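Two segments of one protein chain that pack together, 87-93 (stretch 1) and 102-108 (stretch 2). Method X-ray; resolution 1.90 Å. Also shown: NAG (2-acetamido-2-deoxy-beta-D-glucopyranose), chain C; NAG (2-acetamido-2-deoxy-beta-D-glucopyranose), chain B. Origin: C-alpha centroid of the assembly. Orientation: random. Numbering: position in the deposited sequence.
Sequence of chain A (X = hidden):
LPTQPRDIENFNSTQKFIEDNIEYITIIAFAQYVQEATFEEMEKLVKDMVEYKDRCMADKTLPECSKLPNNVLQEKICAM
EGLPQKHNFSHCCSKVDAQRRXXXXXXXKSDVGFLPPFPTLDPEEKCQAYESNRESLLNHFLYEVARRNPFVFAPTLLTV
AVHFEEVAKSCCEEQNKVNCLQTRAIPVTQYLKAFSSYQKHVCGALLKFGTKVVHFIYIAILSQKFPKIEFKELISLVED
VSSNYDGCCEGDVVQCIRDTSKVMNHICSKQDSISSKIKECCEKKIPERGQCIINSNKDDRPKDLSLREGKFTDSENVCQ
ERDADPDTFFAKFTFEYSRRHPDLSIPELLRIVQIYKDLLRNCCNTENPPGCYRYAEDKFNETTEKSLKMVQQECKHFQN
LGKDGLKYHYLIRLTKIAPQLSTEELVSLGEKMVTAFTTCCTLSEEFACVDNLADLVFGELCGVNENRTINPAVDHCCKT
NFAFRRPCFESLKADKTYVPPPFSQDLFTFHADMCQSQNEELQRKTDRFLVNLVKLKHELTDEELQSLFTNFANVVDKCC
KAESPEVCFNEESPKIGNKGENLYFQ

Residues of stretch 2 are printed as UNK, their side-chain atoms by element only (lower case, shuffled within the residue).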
ATOM      1  N   HIS A  87      -0.801 -21.402  17.811  1.00 34.76           N
ATOM      2  CA  HIS A  87      -0.510 -20.112  17.172  1.00 33.35           C
ATOM      3  C   HIS A  87      -1.296 -18.963  17.762  1.00 34.17           C
ATOM      4  O   HIS A  87      -1.436 -17.903  17.143  1.00 33.54           O
ATOM      5  CB  HIS A  87      -0.703 -20.221  15.679  1.00 31.91           C
ATOM      6  CG  HIS A  87       0.162 -21.255  15.027  1.00 31.02           C
ATOM      7  ND1 HIS A  87       1.533 -21.275  15.164  1.00 31.47           N
ATOM      8  CD2 HIS A  87      -0.147 -22.281  14.206  1.00 31.39           C
ATOM      9  CE1 HIS A  87       2.036 -22.275  14.461  1.00 32.44           C
ATOM     10  NE2 HIS A  87       1.034 -22.910  13.873  1.00 33.16           N
ATOM     11  N   ASN A  88      -1.781 -19.157  18.985  1.00 35.92           N
ATOM     12  CA  ASN A  88      -2.377 -18.076  19.770  1.00 38.75           C
ATOM     13  C   ASN A  88      -3.560 -17.417  19.034  1.00 36.41           C
ATOM     14  O   ASN A  88      -3.663 -16.189  18.939  1.00 34.58           O
ATOM     15  CB  ASN A  88      -1.276 -17.070  20.198  1.00 48.24           C
ATOM     16  CG  ASN A  88      -1.705 -16.188  21.383  1.00 65.07           C
ATOM     17  OD1 ASN A  88      -2.592 -15.351  21.215  1.00 78.88           O
ATOM     18  ND2 ASN A  88      -1.104 -16.338  22.575  1.00 75.74           N
ATOM     19  N   PHE A  89      -4.442 -18.230  18.466  1.00 33.25           N
ATOM     20  CA  PHE A  89      -5.696 -17.644  17.913  1.00 32.23           C
ATOM     21  C   PHE A  89      -6.946 -18.356  18.439  1.00 32.75           C
ATOM     22  O   PHE A  89      -8.058 -18.208  17.866  1.00 31.92           O
ATOM     23  CB  PHE A  89      -5.642 -17.509  16.362  1.00 30.32           C
ATOM     24  CG  PHE A  89      -5.612 -18.801  15.608  1.00 29.32           C
ATOM     25  CD1 PHE A  89      -6.807 -19.456  15.247  1.00 29.28           C
ATOM     26  CD2 PHE A  89      -4.423 -19.387  15.253  1.00 29.33           C
ATOM     27  CE1 PHE A  89      -6.794 -20.665  14.543  1.00 29.26           C
ATOM     28  CE2 PHE A  89      -4.381 -20.593  14.543  1.00 29.07           C
ATOM     29  CZ  PHE A  89      -5.588 -21.250  14.190  1.00 29.51           C
ATOM     30  N   SER A  90      -6.810 -19.038  19.590  1.00 33.26           N
ATOM     31  CA  SER A  90      -7.951 -19.730  20.211  1.00 34.55           C
ATOM     32  C   SER A  90      -9.099 -18.789  20.528  1.00 34.41           C
ATOM     33  O   SER A  90     -10.262 -19.191  20.482  1.00 33.40           O
ATOM     34  CB  SER A  90      -7.523 -20.476  21.505  1.00 37.34           C
ATOM     35  OG  SER A  90      -7.201 -19.530  22.494  1.00 41.80           O
ATOM     36  N   HIS A  91      -8.773 -17.550  20.908  1.00 35.12           N
ATOM     37  CA  HIS A  91      -9.789 -16.536  21.156  1.00 37.32           C
ATOM     38  C   HIS A  91     -10.687 -16.265  19.905  1.00 36.50           C
ATOM     39  O   HIS A  91     -11.891 -15.997  20.036  1.00 37.06           O
ATOM     40  CB  HIS A  91      -9.143 -15.250  21.689  1.00 40.43           C
ATOM     41  CG  HIS A  91      -8.205 -14.585  20.730  1.00 45.50           C
ATOM     42  ND1 HIS A  91      -6.966 -15.105  20.404  1.00 48.44           N
ATOM     43  CD2 HIS A  91      -8.323 -13.429  20.027  1.00 49.47           C
ATOM     44  CE1 HIS A  91      -6.363 -14.295  19.546  1.00 48.95           C
ATOM     45  NE2 HIS A  91      -7.165 -13.273  19.300  1.00 47.86           N
ATOM     46  N   CYS A  92     -10.125 -16.375  18.701  1.00 34.29           N
ATOM     47  CA  CYS A  92     -10.954 -16.308  17.465  1.00 33.73           C
ATOM     48  C   CYS A  92     -11.894 -17.508  17.283  1.00 33.12           C
ATOM     49  O   CYS A  92     -13.032 -17.368  16.843  1.00 32.25           O
ATOM     50  CB  CYS A  92     -10.074 -16.137  16.225  1.00 33.86           C
ATOM     51  SG  CYS A  92      -9.073 -14.646  16.285  1.00 35.08           S
ATOM     52  N   CYS A  93     -11.424 -18.688  17.625  1.00 33.49           N
ATOM     53  CA  CYS A  93     -12.216 -19.877  17.465  1.00 34.63           C
ATOM     54  C   CYS A  93     -13.315 -20.024  18.519  1.00 35.44           C
ATOM     55  O   CYS A  93     -14.279 -20.739  18.276  1.00 34.85           O
ATOM     56  CB  CYS A  93     -11.305 -21.119  17.435  1.00 34.43           C
ATOM     57  SG  CYS A  93     -10.166 -21.094  16.055  1.00 35.44           S
ATOM     58  N   UNK A 102     -14.106 -11.157  12.270  1.00 27.88           N
ATOM     59  CA  UNK A 102     -13.504  -9.938  12.719  1.00 29.47           C
ATOM     60  C   UNK A 102     -12.220 -10.235  13.512  1.00 28.43           C
ATOM     61  O   UNK A 102     -11.182  -9.642  13.248  1.00 27.28           O
ATOM     62  c   UNK A 102     -14.520  -9.114  13.572  1.00 31.18           C
ATOM     63  c   UNK A 102     -14.048  -7.749  14.099  1.00 34.81           C
ATOM     64  c   UNK A 102     -15.124  -7.091  14.973  1.00 37.37           C
ATOM     65  c   UNK A 102     -13.707  -6.809  12.967  1.00 36.44           C
ATOM     66  N   UNK A 103     -12.312 -11.190  14.435  1.00 28.35           N
ATOM     67  CA  UNK A 103     -11.162 -11.623  15.191  1.00 29.22           C
ATOM     68  C   UNK A 103     -10.036 -12.101  14.272  1.00 28.18           C
ATOM     69  O   UNK A 103      -8.892 -11.739  14.506  1.00 29.63           O
ATOM     70  c   UNK A 103     -11.571 -12.740  16.180  1.00 30.89           C
ATOM     71  s   UNK A 103     -10.299 -13.210  17.334  1.00 34.29           S
ATOM     72  N   UNK A 104     -10.358 -12.881  13.248  1.00 26.79           N
ATOM     73  CA  UNK A 104      -9.363 -13.382  12.279  1.00 26.46           C
ATOM     74  C   UNK A 104      -8.652 -12.231  11.514  1.00 25.20           C
ATOM     75  O   UNK A 104      -7.428 -12.243  11.328  1.00 24.27           O
ATOM     76  c   UNK A 104      -9.778 -15.821  11.757  1.00 29.07           C
ATOM     77  c   UNK A 104     -10.640 -17.878  12.709  1.00 30.54           C
ATOM     78  c   UNK A 104      -9.400 -18.469  12.627  1.00 30.80           C
ATOM     79  c   UNK A 104      -8.513 -16.401  11.717  1.00 30.37           C
ATOM     80  c   UNK A 104     -10.816 -16.557  12.286  1.00 29.49           C
ATOM     81  c   UNK A 104      -9.975 -14.406  11.316  1.00 27.63           C
ATOM     82  c   UNK A 104      -8.326 -17.721  12.142  1.00 32.50           C
ATOM     83  N   UNK A 105      -9.452 -11.249  11.111  1.00 24.63           N
ATOM     84  CA  UNK A 105      -8.949 -10.035  10.526  1.00 24.64           C
ATOM     85  C   UNK A 105      -7.987  -9.270  11.440  1.00 25.02           C
ATOM     86  O   UNK A 105      -6.928  -8.836  10.982  1.00 24.53           O
ATOM     87  c   UNK A 105      -9.921  -6.686  10.438  1.00 24.61           C
ATOM     88  c   UNK A 105      -8.754  -6.322   7.988  1.00 24.24           C
ATOM     89  c   UNK A 105     -10.111  -9.150  10.070  1.00 24.48           C
ATOM     90  c   UNK A 105      -9.134  -7.600   8.397  1.00 24.32           C
ATOM     91  c   UNK A 105      -9.538  -5.417  10.030  1.00 24.65           C
ATOM     92  c   UNK A 105      -9.697  -7.795   9.637  1.00 24.35           C
ATOM     93  c   UNK A 105      -8.965  -5.252   8.803  1.00 24.54           C
ATOM     94  N   UNK A 106      -8.377  -9.073  12.709  1.00 25.78           N
ATOM     95  CA  UNK A 106      -7.508  -8.472  13.693  1.00 27.30           C
ATOM     96  C   UNK A 106      -6.246  -9.279  14.025  1.00 27.52           C
ATOM     97  O   UNK A 106      -5.301  -8.683  14.532  1.00 28.06           O
ATOM     98  c   UNK A 106      -9.222  -6.954  14.844  1.00 33.21           C
ATOM     99  c   UNK A 106      -9.779  -4.774  13.995  1.00 36.71           C
ATOM    100  c   UNK A 106     -11.396  -5.956  15.284  1.00 38.41           C
ATOM    101  c   UNK A 106     -10.488  -7.008  15.428  1.00 36.84           C
ATOM    102  c   UNK A 106      -8.233  -8.083  14.996  1.00 29.96           C
ATOM    103  c   UNK A 106      -8.886  -5.810  14.147  1.00 35.36           C
ATOM    104  c   UNK A 106     -11.031  -4.850  14.548  1.00 39.19           C
ATOM    105  o   UNK A 106     -11.867  -3.760  14.396  1.00 44.57           O
ATOM    106  N   UNK A 107      -6.245 -10.578  13.759  1.00 26.79           N
ATOM    107  CA  UNK A 107      -5.102 -11.448  13.987  1.00 27.41           C
ATOM    108  C   UNK A 107      -3.933 -11.219  13.021  1.00 26.74           C
ATOM    109  O   UNK A 107      -2.804 -11.627  13.314  1.00 26.85           O
ATOM    110  n   UNK A 107      -4.092 -14.916  13.780  1.00 26.98           N
ATOM    111  c   UNK A 107      -4.542 -13.898  14.529  1.00 27.94           C
ATOM    112  c   UNK A 107      -5.553 -12.915  13.895  1.00 27.79           C
ATOM    113  o   UNK A 107      -4.214 -13.732  15.665  1.00 29.03           O
ATOM    114  N   UNK A 108      -4.179 -10.599  11.855  1.00 26.07           N
ATOM    115  CA  UNK A 108      -3.092 -10.348  10.889  1.00 25.71           C
ATOM    116  C   UNK A 108      -2.107  -9.374  11.476  1.00 26.12           C
ATOM    117  O   UNK A 108      -2.517  -8.408  12.134  1.00 25.93           O
ATOM    118  c   UNK A 108      -5.658 -11.556   6.748  1.00 23.82           C
ATOM    119  c   UNK A 108      -4.960 -10.439   7.508  1.00 24.16           C
ATOM    120  n   UNK A 108      -5.762 -11.139   5.331  1.00 23.80           N
ATOM    121  c   UNK A 108      -3.651  -9.811   9.558  1.00 25.19           C
ATOM    122  c   UNK A 108      -4.480 -10.876   8.872  1.00 24.47           C
TER
HETATM  123  C1  NAG C 621      -0.075 -17.121  23.279  1.00 82.43           C
HETATM  124  C2  NAG C 621       0.642 -16.073  24.149  1.00 81.97           C
HETATM  125  C3  NAG C 621       1.430 -16.701  25.296  1.00 90.03           C
HETATM  126  C4  NAG C 621       0.573 -17.713  26.035  1.00 90.49           C
HETATM  127  C5  NAG C 621       0.029 -18.737  25.050  1.00 91.78           C
HETATM  128  C6  NAG C 621      -0.781 -19.822  25.759  1.00 92.15           C
HETATM  129  C7  NAG C 621       1.130 -14.085  22.823  1.00 84.81           C
HETATM  130  C8  NAG C 621       2.135 -13.364  21.975  1.00 86.82           C
HETATM  131  N2  NAG C 621       1.519 -15.263  23.317  1.00 76.14           N
HETATM  132  O3  NAG C 621       1.852 -15.678  26.208  1.00 94.43           O
HETATM  133  O4  NAG C 621       1.335 -18.358  27.062  1.00 84.81           O
HETATM  134  O5  NAG C 621      -0.794 -18.065  24.091  1.00 85.71           O
HETATM  135  O6  NAG C 621      -1.796 -19.226  26.578  1.00 91.16           O
HETATM  136  O7  NAG C 621       0.024 -13.616  23.047  1.00 90.65           O
HETATM  137  C1  NAG B   1     -10.378   1.903  14.936  1.00 51.49           C
HETATM  138  C2  NAG B   1     -11.250   0.923  15.711  1.00 62.91           C
HETATM  139  C3  NAG B   1     -12.590   0.741  15.010  1.00 63.42           C
HETATM  140  C4  NAG B   1     -13.247   2.097  14.793  1.00 61.35           C
HETATM  141  C5  NAG B   1     -12.287   3.068  14.099  1.00 56.34           C
HETATM  142  C6  NAG B   1     -12.901   4.459  13.983  1.00 56.86           C
HETATM  143  C7  NAG B   1     -10.597  -1.075  16.994  1.00 82.37           C
HETATM  144  C8  NAG B   1     -11.379  -0.516  18.152  1.00 79.81           C
HETATM  145  N2  NAG B   1     -10.568  -0.355  15.861  1.00 71.30           N
HETATM  146  O3  NAG B   1     -13.448  -0.099  15.799  1.00 63.18           O
HETATM  147  O4  NAG B   1     -14.439   1.935  14.015  1.00 68.80           O
HETATM  148  O5  NAG B   1     -11.052   3.160  14.827  1.00 49.41           O
HETATM  149  O6  NAG B   1     -13.138   4.999  15.289  1.00 59.92           O
HETATM  150  O7  NAG B   1     -10.011  -2.141  17.083  1.00 92.10           O
HETATM  151  O   HOH W   1      -1.894 -16.590  14.652  1.00 25.55           O
HETATM  152  O   HOH W   2      -2.227 -14.341  17.113  1.00 36.65           O
HETATM  153  O   HOH W   3      -7.583 -11.080  16.908  1.00 36.64           O

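Position 102 carries four side-chain carbons and no heteroatom, with the chain forking at its second carbon, and none of these atoms touches stretch 1. That pattern is leucine. Leu102 points sideways and is exposed, its side chain unconstrained by stretch 1, so its part here is through the backbone: its O accepts the helical hydrogen bond from N of position 106, at 2.9 Å.

Position 103 has one carbon followed by one sulfur, and its CA-to-CB bond points toward stretch 1. The sulfur lies 2.2 Å from SG of Cys92, far inside any van der Waals distance and explicable only by a covalent bond. The residue is therefore a cysteine in a disulfide. Cys103 adopts chi1 t and Cys92 chi1 m, and the bridge closes with a chi3 of -73°, near the right-angled twist that disulfides favour. The CA atoms of Cys92 and Cys103 are only 5.2 Å apart, close enough for two short side chains to meet. SG of Cys103 also sits 3.3 Å from CD2 of His91, approaching that ring obliquely.

Position 104 shows one carbon and then a ring of six carbons with no oxygen. CB of Cys92 lies over one face of this ring, and the ring also touches that of Phe89. The residue is phenylalanine. The CA-to-CB bond of Phe104 runs sideways, but its ring comes nearer to stretch 1. CB of Cys92 is 4.2 Å from the centroid of the Phe104 ring, a CH-pi contact. CZ of Phe104 reaches CD1 of Phe89 at 3.8 Å, the two rings meeting obliquely with planes at 51°. A flat, wholly apolar side chain suits this buried place, where its neighbours are sulfur, aliphatic carbon and another ring.

Position 105 has the same composition, one carbon and a six-carbon ring, without contact to stretch 1: again phenylalanine. Phe105 points away from stretch 1, and its apolar ring suits a buried site.

Position 106 has one carbon and a six-carbon ring bearing an oxygen, and touches nothing on stretch 1; it is tyrosine. OH of Tyr106 comes within 3.6 Å of O7 of the chain B NAG, and ring and hydroxyl suit a partly exposed place beside a sugar.

Position 107 has two carbons, the second carrying one oxygen and one nitrogen, and it touches Asn88, Phe89 and His91: asparagine. The CA-to-CB bond of Asn107 points toward stretch 1, but its amide makes no direct hydrogen bond there. Instead, one water links ND2 of Asn107 to O of His87, both at 2.9 Å; another lies 2.5 Å from OD1 of Asn107 and 3.0 Å from O of Asn88. An amide, with a donor and an acceptor on one short stem, suits both links.

Position 108 has four carbons in a row ending in nitrogen, out of reach of stretch 1: a lysine. Lys108 is extended beyond chi1, a long chain that lets a buried residue carry NZ to a hydrogen bond elsewhere in the structure.

The contact thus rests on the covalent Cys92-Cys103 bridge. Beside it, Phe104 packs against Phe89 and Cys92, while Asn107 joins the loop before the stretch 1 helix through water. No direct hydrogen bond crosses between the stretches.

Stretch 2, residues 102-108: LCFFYNK
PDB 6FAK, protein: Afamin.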